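Side-chain contacts in carboxylic ester hydrolase (Aspergillus niger, PDB 7K4O), which hydrolyses the acyl ester bonds of tannins as a secreted serine esterase of the tannase family: residues D242-E247 with S276-K281; L232-P237 with T297-G302. All blocks are in the same frame, centred on the assembly; numbering follows the deposited sequence.

Contact 1 (D242-E247 with S276-K281); sequences DKIVNE and STIEGK. With NAG (2-acetamido-2-deoxy-beta-D-glucopyranose), chain G.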
ATOM      1  N   ASP A 242      -0.117 -14.883  19.150  1.00 34.48           N
ATOM      2  CA  ASP A 242       0.370 -13.576  19.670  1.00 37.65           C
ATOM      3  C   ASP A 242       1.582 -13.808  20.582  1.00 42.56           C
ATOM      4  O   ASP A 242       2.540 -13.020  20.534  1.00 37.08           O
ATOM      5  CB  ASP A 242      -0.718 -12.782  20.366  1.00 39.19           C
ATOM      6  CG  ASP A 242      -0.242 -11.386  20.727  1.00 51.03           C
ATOM      7  OD1 ASP A 242       0.342 -10.698  19.836  1.00 50.83           O
ATOM      8  OD2 ASP A 242      -0.418 -11.001  21.891  1.00 48.52           O
ATOM      9  N   LYS A 243       1.577 -14.898  21.354  1.00 40.77           N
ATOM     10  CA  LYS A 243       2.747 -15.245  22.189  1.00 38.20           C
ATOM     11  C   LYS A 243       3.951 -15.558  21.308  1.00 35.86           C
ATOM     12  O   LYS A 243       5.078 -15.103  21.589  1.00 37.89           O
ATOM     13  CB  LYS A 243       2.390 -16.421  23.118  1.00 39.85           C
ATOM     14  CG  LYS A 243       3.534 -16.906  24.002  1.00 44.83           C
ATOM     15  CD  LYS A 243       4.208 -15.827  24.804  1.00 46.71           C
ATOM     16  CE  LYS A 243       3.304 -15.225  25.861  1.00 57.85           C
ATOM     17  NZ  LYS A 243       4.082 -14.757  27.040  1.00 65.39           N
ATOM     18  N   ILE A 244       3.741 -16.272  20.209  1.00 35.07           N
ATOM     19  CA  ILE A 244       4.866 -16.582  19.303  1.00 33.73           C
ATOM     20  C   ILE A 244       5.426 -15.256  18.760  1.00 34.05           C
ATOM     21  O   ILE A 244       6.679 -15.120  18.673  1.00 33.71           O
ATOM     22  CB  ILE A 244       4.397 -17.535  18.186  1.00 34.58           C
ATOM     23  CG1 ILE A 244       4.187 -18.949  18.750  1.00 37.63           C
ATOM     24  CG2 ILE A 244       5.374 -17.582  17.038  1.00 35.56           C
ATOM     25  CD1 ILE A 244       3.379 -19.862  17.855  1.00 39.58           C
ATOM     26  N   VAL A 245       4.553 -14.346  18.340  1.00 35.18           N
ATOM     27  CA  VAL A 245       5.060 -13.039  17.802  1.00 36.15           C
ATOM     28  C   VAL A 245       5.889 -12.323  18.890  1.00 35.32           C
ATOM     29  O   VAL A 245       6.993 -11.859  18.600  1.00 32.31           O
ATOM     30  CB  VAL A 245       3.884 -12.174  17.329  1.00 37.21           C
ATOM     31  CG1 VAL A 245       4.309 -10.743  17.051  1.00 39.22           C
ATOM     32  CG2 VAL A 245       3.210 -12.814  16.124  1.00 37.14           C
ATOM     33  N   ASN A 246       5.339 -12.188  20.098  1.00 36.47           N
ATOM     34  CA  ASN A 246       6.024 -11.504  21.236  1.00 38.72           C
ATOM     35  C   ASN A 246       7.377 -12.155  21.487  1.00 38.28           C
ATOM     36  O   ASN A 246       8.353 -11.422  21.645  1.00 37.81           O
ATOM     37  CB  ASN A 246       5.164 -11.455  22.506  1.00 40.62           C
ATOM     38  CG  ASN A 246       4.079 -10.402  22.457  1.00 49.00           C
ATOM     39  OD1 ASN A 246       4.005  -9.619  21.493  1.00 48.73           O
ATOM     40  ND2 ASN A 246       3.202 -10.380  23.462  1.00 46.42           N
ATOM     41  N   GLU A 247       7.477 -13.487  21.511  1.00 39.30           N
ATOM     42  CA  GLU A 247       8.784 -14.169  21.748  1.00 38.54           C
ATOM     43  C   GLU A 247       9.731 -14.015  20.570  1.00 39.55           C
ATOM     44  O   GLU A 247      10.975 -14.059  20.780  1.00 38.40           O
ATOM     45  CB  GLU A 247       8.559 -15.652  22.041  1.00 43.21           C
ATOM     46  CG  GLU A 247       7.878 -15.865  23.377  1.00 43.12           C
ATOM     47  CD  GLU A 247       8.759 -15.422  24.544  1.00 48.76           C
ATOM     48  OE1 GLU A 247       9.973 -15.714  24.551  1.00 52.79           O
ATOM     49  OE2 GLU A 247       8.239 -14.757  25.409  1.00 54.17           O
ATOM     50  N   SER A 276      10.573 -23.068  17.335  1.00 39.66           N
ATOM     51  CA  SER A 276      10.425 -24.321  18.154  1.00 46.02           C
ATOM     52  C   SER A 276      10.878 -24.078  19.612  1.00 47.47           C
ATOM     53  O   SER A 276      10.326 -24.738  20.513  1.00 43.48           O
ATOM     54  CB  SER A 276      11.168 -25.462  17.541  1.00 42.88           C
ATOM     55  OG  SER A 276      10.405 -26.005  16.477  1.00 48.88           O
ATOM     56  N   THR A 277      11.774 -23.115  19.845  1.00 44.67           N
ATOM     57  CA  THR A 277      12.254 -22.732  21.200  1.00 43.96           C
ATOM     58  C   THR A 277      11.120 -22.149  22.032  1.00 44.21           C
ATOM     59  O   THR A 277      11.294 -22.008  23.264  1.00 44.26           O
ATOM     60  CB  THR A 277      13.409 -21.739  21.117  1.00 42.48           C
ATOM     61  OG1 THR A 277      12.919 -20.543  20.500  1.00 50.12           O
ATOM     62  CG2 THR A 277      14.578 -22.308  20.346  1.00 48.97           C
ATOM     63  N   ILE A 278       9.990 -21.810  21.430  1.00 40.97           N
ATOM     64  CA  ILE A 278       8.866 -21.155  22.157  1.00 42.72           C
ATOM     65  C   ILE A 278       7.909 -22.225  22.690  1.00 40.35           C
ATOM     66  O   ILE A 278       7.034 -21.890  23.494  1.00 43.08           O
ATOM     67  CB  ILE A 278       8.155 -20.118  21.249  1.00 42.45           C
ATOM     68  CG1 ILE A 278       9.165 -19.088  20.743  1.00 46.62           C
ATOM     69  CG2 ILE A 278       7.002 -19.447  21.978  1.00 42.65           C
ATOM     70  CD1 ILE A 278       8.653 -18.223  19.600  1.00 44.15           C
ATOM     71  N   GLU A 279       8.029 -23.461  22.221  1.00 41.46           N
ATOM     72  CA  GLU A 279       7.126 -24.541  22.692  1.00 48.36           C
ATOM     73  C   GLU A 279       7.176 -24.623  24.225  1.00 48.28           C
ATOM     74  O   GLU A 279       8.268 -24.593  24.777  1.00 49.77           O
ATOM     75  CB  GLU A 279       7.500 -25.890  22.109  1.00 48.99           C
ATOM     76  CG  GLU A 279       6.420 -26.916  22.388  1.00 56.49           C
ATOM     77  CD  GLU A 279       6.680 -28.282  21.797  1.00 61.76           C
ATOM     78  OE1 GLU A 279       6.139 -29.257  22.366  1.00 72.09           O
ATOM     79  OE2 GLU A 279       7.407 -28.368  20.774  1.00 66.01           O
ATOM     80  N   GLY A 280       6.012 -24.662  24.857  1.00 48.58           N
ATOM     81  CA  GLY A 280       5.886 -24.777  26.319  1.00 54.00           C
ATOM     82  C   GLY A 280       5.769 -23.428  27.002  1.00 58.60           C
ATOM     83  O   GLY A 280       5.398 -23.401  28.168  1.00 56.29           O
ATOM     84  N   LYS A 281       6.018 -22.313  26.323  1.00 53.37           N
ATOM     85  CA  LYS A 281       5.913 -21.001  26.995  1.00 55.55           C
ATOM     86  C   LYS A 281       4.451 -20.727  27.315  1.00 50.93           C
ATOM     87  O   LYS A 281       3.563 -20.938  26.502  1.00 47.89           O
ATOM     88  CB  LYS A 281       6.531 -19.896  26.144  1.00 62.03           C
ATOM     89  CG  LYS A 281       8.055 -19.863  26.165  1.00 69.41           C
ATOM     90  CD  LYS A 281       8.588 -18.729  27.038  1.00 79.39           C
ATOM     91  CE  LYS A 281       9.939 -18.988  27.684  1.00 86.42           C
ATOM     92  NZ  LYS A 281      11.028 -19.165  26.691  1.00 81.85           N
TER
HETATM   93  C1  NAG G   1       2.066  -9.438  23.596  0.75 52.07           C
HETATM   94  C2  NAG G   1       1.096  -9.700  24.763  1.00 53.94           C
HETATM   95  C3  NAG G   1       0.028  -8.633  24.936  0.76 61.16           C
HETATM   96  C4  NAG G   1       0.787  -7.353  25.136  1.00 63.99           C
HETATM   97  C5  NAG G   1       1.724  -7.120  23.955  0.94 60.66           C
HETATM   98  C6  NAG G   1       2.528  -5.849  24.156  1.00 60.70           C
HETATM   99  C7  NAG G   1       0.667 -12.086  25.082  0.98 60.20           C
HETATM  100  C8  NAG G   1      -0.136 -13.254  24.588  1.00 59.85           C
HETATM  101  N2  NAG G   1       0.382 -10.927  24.496  0.91 60.97           N
HETATM  102  O3  NAG G   1      -0.846  -9.047  25.992  1.00 61.12           O
HETATM  103  O4  NAG G   1      -0.212  -6.372  25.130  0.93 69.16           O
HETATM  104  O5  NAG G   1       2.663  -8.161  23.771  0.86 51.06           O
HETATM  105  O6  NAG G   1       3.360  -5.660  23.032  0.81 56.76           O
HETATM  106  O7  NAG G   1       1.503 -12.170  25.954  1.00 58.43           O
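The carboxylate of Glu-247 turns one face to Lys-281, whose CD lies above it, 4.1 Å from the carboxylate carbon CD; the two side chains cross at about a right angle. The amide of Asn-246, one helical step back, looks the other way and carries an N-glycan: its ND2 is bonded to C1 of the sugar, and Asn-246, Glu-247 and Thr-248 form the N-glycosylation sequon. All this sits on helix 238-252, in the insertion between core strands 205-209 and 410-416 that, as in related tannases and feruloyl esterases, probably forms the lid of an alpha/beta-hydrolase fold. Facing the helix is a type II turn, Ile-278 to Lys-281, with Gly-280 at its positive-phi position. Ile-278 makes the apolar part of the joint: its CD1 reaches 3.5 Å from Glu-247 CB and 4.2 Å from Ile-244 CG2, while its CG2 packs on Glu-247 CG. A bend at chi2 (-65°) carries the Glu-247 acid past this isoleucine toward the aliphatic part of Lys-281. The opposite charges probably attract weakly, Glu-247 OE1 standing 4.2 Å from Lys-281 NZ, beyond salt-bridge distance. On the sugar side Lys-243 CE comes near the acetyl O7, and Asp-242 OD2 accepts a bent bond of 2.7 Å from the glycan's N2, with 132° at the hydrogen.

Contact 2 (L232-P237 with T297-G302); sequences LDYYPP and TVSAKG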
ATOM      1  N   LEU A 232      -3.669 -28.970   8.426  1.00 36.74           N
ATOM      2  CA  LEU A 232      -3.044 -29.569   9.629  1.00 41.14           C
ATOM      3  C   LEU A 232      -4.104 -29.852  10.702  1.00 40.30           C
ATOM      4  O   LEU A 232      -3.744 -30.403  11.738  1.00 43.52           O
ATOM      5  CB  LEU A 232      -1.959 -28.626  10.147  1.00 39.36           C
ATOM      6  CG  LEU A 232      -0.766 -28.449   9.214  1.00 42.12           C
ATOM      7  CD1 LEU A 232       0.173 -27.362   9.739  1.00 41.58           C
ATOM      8  CD2 LEU A 232      -0.026 -29.769   8.975  1.00 44.66           C
ATOM      9  N   ASP A 233      -5.356 -29.495  10.450  1.00 37.66           N
ATOM     10  CA  ASP A 233      -6.512 -29.648  11.364  1.00 44.48           C
ATOM     11  C   ASP A 233      -6.141 -29.118  12.746  1.00 46.91           C
ATOM     12  O   ASP A 233      -6.228 -29.863  13.726  1.00 41.49           O
ATOM     13  CB  ASP A 233      -6.961 -31.115  11.456  1.00 48.97           C
ATOM     14  CG  ASP A 233      -8.286 -31.285  12.194  1.00 53.95           C
ATOM     15  OD1 ASP A 233      -9.127 -30.361  12.144  1.00 51.17           O
ATOM     16  OD2 ASP A 233      -8.464 -32.326  12.842  1.00 61.18           O
ATOM     17  N   TYR A 234      -5.711 -27.864  12.845  1.00 38.09           N
ATOM     18  CA  TYR A 234      -5.500 -27.197  14.146  1.00 36.00           C
ATOM     19  C   TYR A 234      -5.792 -25.704  14.003  1.00 41.34           C
ATOM     20  O   TYR A 234      -5.232 -25.070  13.116  1.00 40.14           O
ATOM     21  CB  TYR A 234      -4.075 -27.420  14.633  1.00 37.68           C
ATOM     22  CG  TYR A 234      -3.849 -26.763  15.970  1.00 44.06           C
ATOM     23  CD1 TYR A 234      -4.439 -27.268  17.122  1.00 46.28           C
ATOM     24  CD2 TYR A 234      -3.073 -25.627  16.090  1.00 43.44           C
ATOM     25  CE1 TYR A 234      -4.250 -26.666  18.355  1.00 44.63           C
ATOM     26  CE2 TYR A 234      -2.850 -25.024  17.316  1.00 46.94           C
ATOM     27  CZ  TYR A 234      -3.453 -25.536  18.448  1.00 48.90           C
ATOM     28  OH  TYR A 234      -3.209 -24.923  19.632  1.00 49.93           O
ATOM     29  N   TYR A 235      -6.629 -25.185  14.877  1.00 37.18           N
ATOM     30  CA  TYR A 235      -7.088 -23.787  14.891  1.00 37.82           C
ATOM     31  C   TYR A 235      -6.501 -23.107  16.115  1.00 40.51           C
ATOM     32  O   TYR A 235      -7.097 -23.126  17.179  1.00 42.56           O
ATOM     33  CB  TYR A 235      -8.604 -23.787  14.794  1.00 39.96           C
ATOM     34  CG  TYR A 235      -9.068 -24.466  13.531  1.00 45.83           C
ATOM     35  CD1 TYR A 235      -9.089 -23.789  12.306  1.00 44.27           C
ATOM     36  CD2 TYR A 235      -9.372 -25.815  13.524  1.00 44.83           C
ATOM     37  CE1 TYR A 235      -9.495 -24.421  11.138  1.00 43.61           C
ATOM     38  CE2 TYR A 235      -9.745 -26.471  12.363  1.00 46.31           C
ATOM     39  CZ  TYR A 235      -9.793 -25.776  11.162  1.00 47.01           C
ATOM     40  OH  TYR A 235     -10.131 -26.430  10.020  1.00 45.45           O
ATOM     41  N   PRO A 236      -5.333 -22.443  16.007  1.00 38.92           N
ATOM     42  CA  PRO A 236      -4.702 -21.849  17.178  1.00 35.40           C
ATOM     43  C   PRO A 236      -5.550 -20.750  17.775  1.00 39.69           C
ATOM     44  O   PRO A 236      -6.108 -19.918  17.053  1.00 37.60           O
ATOM     45  CB  PRO A 236      -3.383 -21.265  16.674  1.00 36.05           C
ATOM     46  CG  PRO A 236      -3.171 -21.960  15.343  1.00 37.25           C
ATOM     47  CD  PRO A 236      -4.554 -22.217  14.779  1.00 39.09           C
ATOM     48  N   PRO A 237      -5.715 -20.715  19.118  1.00 42.20           N
ATOM     49  CA  PRO A 237      -6.302 -19.539  19.765  1.00 42.73           C
ATOM     50  C   PRO A 237      -5.449 -18.332  19.374  1.00 36.34           C
ATOM     51  O   PRO A 237      -4.222 -18.446  19.310  1.00 38.83           O
ATOM     52  CB  PRO A 237      -6.193 -19.822  21.274  1.00 45.75           C
ATOM     53  CG  PRO A 237      -6.031 -21.321  21.357  1.00 47.02           C
ATOM     54  CD  PRO A 237      -5.298 -21.742  20.093  1.00 44.76           C
ATOM     55  N   THR A 297      -0.283 -23.190  27.096  1.00 42.67           N
ATOM     56  CA  THR A 297       1.148 -23.181  26.757  1.00 48.70           C
ATOM     57  C   THR A 297       1.237 -23.293  25.238  1.00 49.42           C
ATOM     58  O   THR A 297       0.379 -23.973  24.635  1.00 50.08           O
ATOM     59  CB  THR A 297       1.932 -24.297  27.462  1.00 52.96           C
ATOM     60  OG1 THR A 297       1.404 -25.554  27.047  1.00 54.31           O
ATOM     61  CG2 THR A 297       1.920 -24.165  28.973  1.00 53.59           C
ATOM     62  N   VAL A 298       2.257 -22.680  24.656  1.00 49.65           N
ATOM     63  CA  VAL A 298       2.439 -22.746  23.185  1.00 47.08           C
ATOM     64  C   VAL A 298       2.666 -24.210  22.827  1.00 45.08           C
ATOM     65  O   VAL A 298       3.614 -24.834  23.326  1.00 45.88           O
ATOM     66  CB  VAL A 298       3.572 -21.829  22.696  1.00 44.83           C
ATOM     67  CG1 VAL A 298       3.788 -21.987  21.185  1.00 49.41           C
ATOM     68  CG2 VAL A 298       3.276 -20.387  23.075  1.00 44.55           C
ATOM     69  N   SER A 299       1.823 -24.725  21.951  1.00 47.09           N
ATOM     70  CA  SER A 299       1.765 -26.160  21.592  1.00 47.75           C
ATOM     71  C   SER A 299       2.652 -26.448  20.392  1.00 48.86           C
ATOM     72  O   SER A 299       2.996 -25.520  19.599  1.00 45.35           O
ATOM     73  CB  SER A 299       0.353 -26.578  21.341  1.00 50.54           C
ATOM     74  OG  SER A 299      -0.149 -25.987  20.150  1.00 44.94           O
ATOM     75  N   ALA A 300       3.011 -27.712  20.246  1.00 44.71           N
ATOM     76  CA  ALA A 300       3.785 -28.199  19.095  1.00 42.64           C
ATOM     77  C   ALA A 300       2.979 -27.941  17.810  1.00 45.05           C
ATOM     78  O   ALA A 300       3.585 -27.602  16.791  1.00 45.35           O
ATOM     79  CB  ALA A 300       4.085 -29.668  19.256  1.00 47.39           C
ATOM     80  N   LYS A 301       1.679 -28.196  17.849  1.00 42.06           N
ATOM     81  CA  LYS A 301       0.794 -28.028  16.674  1.00 48.10           C
ATOM     82  C   LYS A 301       0.719 -26.534  16.336  1.00 46.65           C
ATOM     83  O   LYS A 301       0.653 -26.237  15.147  1.00 42.15           O
ATOM     84  CB  LYS A 301      -0.610 -28.550  16.944  1.00 47.52           C
ATOM     85  CG  LYS A 301      -0.783 -30.056  16.853  1.00 54.47           C
ATOM     86  CD  LYS A 301      -2.155 -30.476  17.374  1.00 61.60           C
ATOM     87  CE  LYS A 301      -2.362 -31.964  17.552  1.00 62.34           C
ATOM     88  NZ  LYS A 301      -2.593 -32.608  16.245  1.00 68.79           N
ATOM     89  N   GLY A 302       0.684 -25.659  17.340  1.00 42.27           N
ATOM     90  CA  GLY A 302       0.640 -24.196  17.131  1.00 43.41           C
ATOM     91  C   GLY A 302       1.899 -23.734  16.430  1.00 41.96           C
ATOM     92  O   GLY A 302       1.818 -22.944  15.456  1.00 38.48           O
TER
HETATM   93  O   HOH W   1      -1.967 -30.474  13.876  1.00 56.62           O
HETATM   94  O   HOH W   2      -4.550 -32.038  14.531  1.00 49.98           O
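Tyr-234 and Lys-301 bring their CA atoms to 6.8 Å where the irregular link between helices 224-232 and 238-252 passes the first turn of helix 300-310, Tyr-234 itself being extended. The Tyr-234 ring is the main contact surface. It reaches across to the helix start, and Lys-301 CB sits over one face, 3.9 Å from the ring centroid and 13° off the normal, a CH-pi contact. Further along the same lysine, CD comes near Tyr-234 CD1. Gly-302 N approaches Tyr-234 CE2 obliquely, at 3.6 Å, so that this corner of the ring lies against the glycine backbone. Two helix-end motifs meet here. Helix 224-232 closes in a Schellman motif with Asp-233 as its positive-phi C-prime residue, while Ser-299 is the N-cap of helix 300-310. The serine's chi1 of 69° sets OG between its backbone N and carbonyl carbon, turned back over the first turn, where it accepts from Gly-302 N at 2.9 Å and 148°. Glu-240 ties the two hydroxyls together: its OE1 is hydrogen-bonded to Tyr-234 OH and its OE2 to Ser-299 OG. Lys-301 stretches to the other helix end, nearly straight until a bend at its last torsion, and there NZ works through water. One water accepts from it at 2.7 Å and donates to Asp-233 O; a second accepts from NZ at 3.2 Å and donates to Leu-232 O. The carbonyl-rich C-terminus of helix 224-232 would probably attract this ammonium. Pro-236 packs on Leu-241 of helix 238-252, and its O is hydrogen-bonded to Thr-336 OG1.

Contacts 1 and 2 are neighbours, their centres 12 Å apart, and both lie far from the chain's centre, contact 1 nested in the loop that contact 2 closes. Neither is core: contact 1 joins buried Ile-244 and Ile-278 to exposed Lys-281, contact 2 buried Gly-302 to exposed Lys-301. Val-298 joins them: its backbone probably bonds to Gly-280 N and Lys-281 O, and its side chain packs on Lys-243. Helix 238-252 serves both, bearing the glycan and Ile-244 in contact 1 and supplying Glu-240 to contact 2. Their chemistry differs: 242-247 with 276-281 relies on aliphatic packing beneath a loose charge pair, whereas 232-237 with 297-302 rests on an aromatic face, helix capping and bridging waters.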